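Local coordinates for proteasome activator protein PA26 (Trypanosoma brucei, PDB 1YAR) that probably caps the 20S proteasome as an 11S-type activator ring and opens its axial gate, allowing substrates to reach the proteolytic chamber, at residues A29-W34 and A217-W222; R95-I100 and K224-R229. One frame throughout, in Å; residues are numbered along the deposited sequence.

Interaction 1: A29-W34 and A217-W222; sequences AVIEEW and AYLLNW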
loop_
_atom_site.group_PDB
_atom_site.type_symbol
_atom_site.label_atom_id
_atom_site.label_comp_id
_atom_site.label_asym_id
_atom_site.label_seq_id
_atom_site.Cartn_x
_atom_site.Cartn_y
_atom_site.Cartn_z
ATOM N N ALA O 29 1.792 -56.443 -87.238
ATOM C CA ALA O 29 1.400 -57.157 -88.455
ATOM C C ALA O 29 1.320 -58.680 -88.237
ATOM O O ALA O 29 0.456 -59.351 -88.813
ATOM C CB ALA O 29 2.365 -56.825 -89.594
ATOM N N VAL O 30 2.233 -59.219 -87.425
ATOM C CA VAL O 30 2.213 -60.646 -87.102
ATOM C C VAL O 30 0.946 -60.972 -86.314
ATOM O O VAL O 30 0.215 -61.919 -86.631
ATOM C CB VAL O 30 3.491 -61.079 -86.308
ATOM C CG1 VAL O 30 3.327 -62.493 -85.739
ATOM C CG2 VAL O 30 4.743 -61.021 -87.198
ATOM N N ILE O 31 0.685 -60.174 -85.286
ATOM C CA ILE O 31 -0.482 -60.386 -84.427
ATOM C C ILE O 31 -1.786 -60.310 -85.229
ATOM O O ILE O 31 -2.711 -61.089 -85.012
ATOM C CB ILE O 31 -0.487 -59.379 -83.239
ATOM C CG1 ILE O 31 0.733 -59.600 -82.315
ATOM C CG2 ILE O 31 -1.819 -59.449 -82.467
ATOM C CD1 ILE O 31 0.724 -60.963 -81.535
ATOM N N GLU O 32 -1.853 -59.372 -86.174
ATOM C CA GLU O 32 -3.016 -59.301 -87.051
ATOM C C GLU O 32 -3.189 -60.586 -87.869
ATOM O O GLU O 32 -4.298 -61.084 -87.999
ATOM C CB GLU O 32 -2.903 -58.124 -87.999
ATOM C CG GLU O 32 -3.005 -56.776 -87.332
ATOM C CD GLU O 32 -3.051 -55.661 -88.360
ATOM O OE1 GLU O 32 -2.028 -55.444 -89.073
ATOM O OE2 GLU O 32 -4.115 -55.013 -88.448
ATOM N N GLU O 33 -2.091 -61.092 -88.417
ATOM C CA GLU O 33 -2.083 -62.345 -89.183
ATOM C C GLU O 33 -2.491 -63.540 -88.318
ATOM O O GLU O 33 -3.296 -64.365 -88.730
ATOM C CB GLU O 33 -0.705 -62.567 -89.834
ATOM C CG GLU O 33 -0.517 -63.901 -90.576
ATOM C CD GLU O 33 -1.552 -64.174 -91.654
ATOM O OE1 GLU O 33 -2.139 -63.211 -92.217
ATOM O OE2 GLU O 33 -1.789 -65.373 -91.940
ATOM N N TRP O 34 -1.965 -63.601 -87.093
ATOM C CA TRP O 34 -2.270 -64.699 -86.187
ATOM C C TRP O 34 -3.739 -64.697 -85.814
ATOM O O TRP O 34 -4.358 -65.750 -85.731
ATOM C CB TRP O 34 -1.401 -64.614 -84.918
ATOM C CG TRP O 34 0.015 -65.044 -85.118
ATOM C CD1 TRP O 34 0.587 -65.504 -86.272
ATOM C CD2 TRP O 34 1.033 -65.153 -84.102
ATOM N NE1 TRP O 34 1.909 -65.825 -86.056
ATOM C CE2 TRP O 34 2.208 -65.631 -84.730
ATOM C CE3 TRP O 34 1.071 -64.879 -82.716
ATOM C CZ2 TRP O 34 3.416 -65.848 -84.029
ATOM C CZ3 TRP O 34 2.276 -65.082 -82.016
ATOM C CH2 TRP O 34 3.429 -65.555 -82.675
ATOM N N ALA O 217 -1.767 -61.024 -74.881
ATOM C CA ALA O 217 -0.644 -60.474 -74.123
ATOM C C ALA O 217 0.039 -59.330 -74.884
ATOM O O ALA O 217 0.436 -58.336 -74.289
ATOM C CB ALA O 217 0.352 -61.548 -73.831
ATOM N N TYR O 218 0.196 -59.486 -76.198
ATOM C CA TYR O 218 0.859 -58.431 -76.975
ATOM C C TYR O 218 0.009 -57.167 -76.976
ATOM O O TYR O 218 0.509 -56.069 -76.726
ATOM C CB TYR O 218 1.135 -58.888 -78.421
ATOM C CG TYR O 218 1.803 -57.811 -79.248
ATOM C CD1 TYR O 218 3.197 -57.711 -79.302
ATOM C CD2 TYR O 218 1.038 -56.856 -79.929
ATOM C CE1 TYR O 218 3.821 -56.696 -80.047
ATOM C CE2 TYR O 218 1.648 -55.834 -80.665
ATOM C CZ TYR O 218 3.026 -55.777 -80.733
ATOM O OH TYR O 218 3.651 -54.782 -81.459
ATOM N N LEU O 219 -1.274 -57.319 -77.268
ATOM C CA LEU O 219 -2.149 -56.163 -77.466
ATOM C C LEU O 219 -2.406 -55.423 -76.157
ATOM O O LEU O 219 -2.600 -54.210 -76.158
ATOM C CB LEU O 219 -3.462 -56.579 -78.144
ATOM C CG LEU O 219 -3.319 -57.089 -79.591
ATOM C CD1 LEU O 219 -4.620 -57.680 -80.052
ATOM C CD2 LEU O 219 -2.898 -55.976 -80.542
ATOM N N LEU O 220 -2.368 -56.140 -75.030
ATOM C CA LEU O 220 -2.490 -55.455 -73.739
ATOM C C LEU O 220 -1.219 -54.752 -73.295
ATOM O O LEU O 220 -1.291 -53.789 -72.520
ATOM C CB LEU O 220 -2.922 -56.423 -72.635
ATOM C CG LEU O 220 -4.326 -57.016 -72.781
ATOM C CD1 LEU O 220 -4.495 -58.065 -71.708
ATOM C CD2 LEU O 220 -5.446 -55.948 -72.722
ATOM N N ASN O 221 -0.065 -55.240 -73.748
ATOM C CA ASN O 221 1.223 -54.777 -73.217
ATOM C C ASN O 221 2.119 -53.990 -74.179
ATOM O O ASN O 221 3.214 -53.569 -73.790
ATOM C CB ASN O 221 2.023 -55.970 -72.678
ATOM C CG ASN O 221 1.364 -56.594 -71.469
ATOM O OD1 ASN O 221 1.323 -55.981 -70.378
ATOM N ND2 ASN O 221 0.819 -57.793 -71.642
ATOM N N TRP O 222 1.678 -53.810 -75.421
ATOM C CA TRP O 222 2.589 -53.328 -76.471
ATOM C C TRP O 222 3.264 -51.994 -76.157
ATOM O O TRP O 222 4.406 -51.800 -76.542
ATOM C CB TRP O 222 1.905 -53.287 -77.852
ATOM C CG TRP O 222 0.913 -52.197 -78.008
ATOM C CD1 TRP O 222 -0.419 -52.252 -77.730
ATOM C CD2 TRP O 222 1.167 -50.877 -78.493
ATOM N NE1 TRP O 222 -1.010 -51.039 -78.000
ATOM C CE2 TRP O 222 -0.060 -50.180 -78.479
ATOM C CE3 TRP O 222 2.312 -50.209 -78.944
ATOM C CZ2 TRP O 222 -0.173 -48.844 -78.888
ATOM C CZ3 TRP O 222 2.196 -48.893 -79.357
ATOM C CH2 TRP O 222 0.963 -48.228 -79.328
#
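Ile-31 of helix 24-57 points at helix 183-226, where Tyr-218 and Leu-219 receive its two branches. The two helices run roughly antiparallel here. The CG1 branch lies over one face of the Tyr-218 ring, 4.0 Å from CG1 to the ring centroid and 28° off the ring normal, a CH-pi contact. CG1 is displaced toward the root of the phenol: its nearest ring atom is Tyr-218 CD2, at 3.6 Å. Beyond it, Ile-31 CD1 reaches the tyrosine stem and meets Tyr-218 CB at 3.8 Å. The opposite ring face carries Trp-222 CB, one turn on in the same helix, so the phenol is sandwiched between a neighbouring helix and its own. With CG anti to the backbone N (chi1 179°), the tyrosine leans outward and toward the C-terminal end of its helix, presenting a face to Ile-31 while its hydroxyl reaches helix 24-57.

The other branch, Ile-31 CG2, faces the isopropyl end of Leu-219. It sits 4.0 Å from Leu-219 CG and nearly as close to both methyls, the two side chains lying alongside and pointing opposite ways. Farther round helix 183-226, Asn-221 ND2 donates to Ala-217 O at 2.7 Å, in the carbonyl plane, while its OD1 accepts from His-105 N of a second subunit.

Between 29-34 and 217-222 the contact is purely dispersion and CH-pi. Just before 29-34, Tyr-218 OH hydrogen-bonds Glu-24 OE2 and Ser-27 OG, so one residue ties helix 183-226 to helix 24-57 through both its ring and its hydroxyl.

Interaction 2: R95-I100 and K224-R229; sequences RTVIAI and KLIQPR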
loop_
_atom_site.group_PDB
_atom_site.type_symbol
_atom_site.label_atom_id
_atom_site.label_comp_id
_atom_site.label_asym_id
_atom_site.label_seq_id
_atom_site.Cartn_x
_atom_site.Cartn_y
_atom_site.Cartn_z
ATOM N N ARG O 95 9.876 -61.327 -81.238
ATOM C CA ARG O 95 10.992 -61.477 -80.332
ATOM C C ARG O 95 11.990 -60.356 -80.574
ATOM O O ARG O 95 12.401 -59.671 -79.638
ATOM C CB ARG O 95 11.634 -62.843 -80.578
ATOM C CG ARG O 95 12.457 -63.397 -79.459
ATOM C CD ARG O 95 12.308 -64.922 -79.323
ATOM N NE ARG O 95 13.579 -65.584 -79.038
ATOM C CZ ARG O 95 14.157 -65.630 -77.842
ATOM N NH1 ARG O 95 13.576 -65.058 -76.796
ATOM N NH2 ARG O 95 15.314 -66.261 -77.689
ATOM N N THR O 96 12.353 -60.166 -81.846
ATOM C CA THR O 96 13.345 -59.172 -82.259
ATOM C C THR O 96 12.899 -57.764 -81.880
ATOM O O THR O 96 13.676 -57.009 -81.333
ATOM C CB THR O 96 13.587 -59.265 -83.784
ATOM O OG1 THR O 96 14.232 -60.503 -84.062
ATOM C CG2 THR O 96 14.620 -58.208 -84.245
ATOM N N VAL O 97 11.647 -57.435 -82.176
ATOM C CA VAL O 97 11.092 -56.099 -81.886
ATOM C C VAL O 97 11.242 -55.775 -80.393
ATOM O O VAL O 97 11.662 -54.663 -79.999
ATOM C CB VAL O 97 9.619 -56.021 -82.307
ATOM C CG1 VAL O 97 8.929 -54.778 -81.732
ATOM C CG2 VAL O 97 9.486 -56.059 -83.842
ATOM N N ILE O 98 10.922 -56.756 -79.557
ATOM C CA ILE O 98 11.129 -56.582 -78.107
ATOM C C ILE O 98 12.611 -56.561 -77.695
ATOM O O ILE O 98 13.069 -55.616 -77.034
ATOM C CB ILE O 98 10.337 -57.653 -77.319
ATOM C CG1 ILE O 98 8.852 -57.589 -77.701
ATOM C CG2 ILE O 98 10.523 -57.433 -75.822
ATOM C CD1 ILE O 98 8.053 -58.828 -77.273
ATOM N N ALA O 99 13.364 -57.587 -78.084
ATOM C CA ALA O 99 14.728 -57.757 -77.591
ATOM C C ALA O 99 15.656 -56.588 -77.914
ATOM O O ALA O 99 16.535 -56.247 -77.113
ATOM C CB ALA O 99 15.337 -59.072 -78.080
ATOM N N ILE O 100 15.460 -55.961 -79.070
ATOM C CA ILE O 100 16.290 -54.811 -79.439
ATOM C C ILE O 100 15.837 -53.508 -78.764
ATOM O O ILE O 100 16.413 -52.446 -79.032
ATOM C CB ILE O 100 16.380 -54.637 -81.011
ATOM C CG1 ILE O 100 15.019 -54.223 -81.589
ATOM C CG2 ILE O 100 16.868 -55.928 -81.648
ATOM C CD1 ILE O 100 15.000 -54.064 -83.153
ATOM N N LYS O 224 4.491 -50.701 -73.349
ATOM C CA LYS O 224 5.693 -50.948 -72.529
ATOM C C LYS O 224 6.713 -51.838 -73.227
ATOM O O LYS O 224 7.915 -51.754 -72.946
ATOM C CB LYS O 224 5.341 -51.563 -71.148
ATOM C CG LYS O 224 4.534 -50.660 -70.242
ATOM C CD LYS O 224 5.357 -49.589 -69.568
ATOM C CE LYS O 224 4.465 -48.741 -68.627
ATOM N NZ LYS O 224 5.077 -47.393 -68.450
ATOM N N LEU O 225 6.252 -52.701 -74.131
ATOM C CA LEU O 225 7.175 -53.494 -74.930
ATOM C C LEU O 225 8.071 -52.586 -75.796
ATOM O O LEU O 225 9.274 -52.832 -75.928
ATOM C CB LEU O 225 6.421 -54.492 -75.807
ATOM C CG LEU O 225 5.610 -55.593 -75.145
ATOM C CD1 LEU O 225 4.939 -56.444 -76.239
ATOM C CD2 LEU O 225 6.489 -56.460 -74.255
ATOM N N ILE O 226 7.493 -51.519 -76.345
ATOM C CA ILE O 226 8.254 -50.611 -77.223
ATOM C C ILE O 226 9.014 -49.551 -76.418
ATOM O O ILE O 226 10.162 -49.231 -76.731
ATOM C CB ILE O 226 7.326 -49.962 -78.285
ATOM C CG1 ILE O 226 6.541 -51.035 -79.056
ATOM C CG2 ILE O 226 8.135 -49.081 -79.267
ATOM C CD1 ILE O 226 7.436 -51.994 -79.876
ATOM N N GLN O 227 8.364 -49.021 -75.383
ATOM C CA GLN O 227 8.919 -47.977 -74.556
ATOM C C GLN O 227 8.826 -48.361 -73.076
ATOM O O GLN O 227 7.913 -47.911 -72.381
ATOM C CB GLN O 227 8.166 -46.661 -74.793
ATOM C CG GLN O 227 8.254 -46.125 -76.217
ATOM C CD GLN O 227 9.671 -45.687 -76.607
ATOM O OE1 GLN O 227 10.528 -45.456 -75.736
ATOM N NE2 GLN O 227 9.915 -45.561 -77.924
ATOM N N PRO O 228 9.741 -49.213 -72.605
ATOM C CA PRO O 228 9.658 -49.733 -71.236
ATOM C C PRO O 228 9.928 -48.674 -70.146
ATOM O O PRO O 228 9.559 -48.878 -68.985
ATOM C CB PRO O 228 10.727 -50.831 -71.219
ATOM C CG PRO O 228 11.731 -50.421 -72.288
ATOM C CD PRO O 228 10.877 -49.791 -73.355
ATOM N N ARG O 229 10.569 -47.565 -70.524
ATOM C CA ARG O 229 10.846 -46.476 -69.589
ATOM C C ARG O 229 10.347 -45.154 -70.157
ATOM O O ARG O 229 10.474 -44.897 -71.353
ATOM C CB ARG O 229 12.340 -46.369 -69.278
ATOM C CG ARG O 229 12.927 -47.579 -68.550
ATOM C CD ARG O 229 14.397 -47.452 -68.218
ATOM N NE ARG O 229 14.848 -48.605 -67.429
ATOM C CZ ARG O 229 16.035 -49.184 -67.526
ATOM N NH1 ARG O 229 16.963 -48.731 -68.375
ATOM N NH2 ARG O 229 16.308 -50.230 -66.763
#
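The closing ends of two helices in the subunit's helical bundle meet here: helix 71-99 through Val-97 and Ile-98, helix 183-226 through Leu-225 and Ile-226. Ile-98 CD1 reaches the forked end of Leu-225 and lies 4.1 Å from Leu-225 CD1 and equally far from CD2, crossing the leucine at a slant. The backbones come close at this pair, with Ile-98 CA 5.9 Å from Leu-225 CA. A second methyl pair is tighter: Val-97 CG1 approaches Ile-226 CD1 to 3.7 Å. The CB of Ile-226 points away from helix 71-99, yet the side chain folds back: CG1 stands anti to the carbonyl carbon (chi1 -53°) and a further bend (chi2 -63°) returns CD1 to the valine.

In the four-helix bundle of the subunit, as in other 11S activators, the other two long helices flank the contact. Ile-98 also packs on Leu-120 of helix 111-130, while Val-97 touches Ser-27 and Ile-226 touches Glu-24, both of helix 24-57. Just beyond the contact both helices end, helix 71-99 at Ala-99 and helix 183-226 at Ile-226, after which Gln-227 turns out of helical geometry. Past helix 71-99 runs the loop leading to helix 111-130, consistent with the activation loop of 11S activators. Arg-229 binds it with all three guanidinium nitrogens: NH1 to Glu-104 O, NE to Asp-109 O and NH2 to Asn-110 OD1. The far side of helix 71-99 is a subunit interface, where Thr-96 OG1 hydrogen-bonds Thr-209 OG1 of a neighbouring subunit and Ala-99 packs on its Ala-213.

Overall arrangement
Both contacts use helix 183-226, about two turns apart near its C-terminal end, and they touch directly: Tyr-218 CD1 lies 3.7 Å from Leu-225 CD1, making one continuous apolar seam with centres about 13 Å apart. Interaction 1 joins this helix to a roughly antiparallel partner, helix 24-57, and includes an aromatic face; interaction 2 joins it to helix 71-99 through aliphatic methyls alone. Both are buried, but interaction 2 lies farther from the chain's centre (about 22 Å against 16 Å, centre to centre) and Ile-226 is partly exposed. Polar bonding lies at the margins of both: a tyrosine hydroxyl beside the first, an arginine holding a loop beside the second.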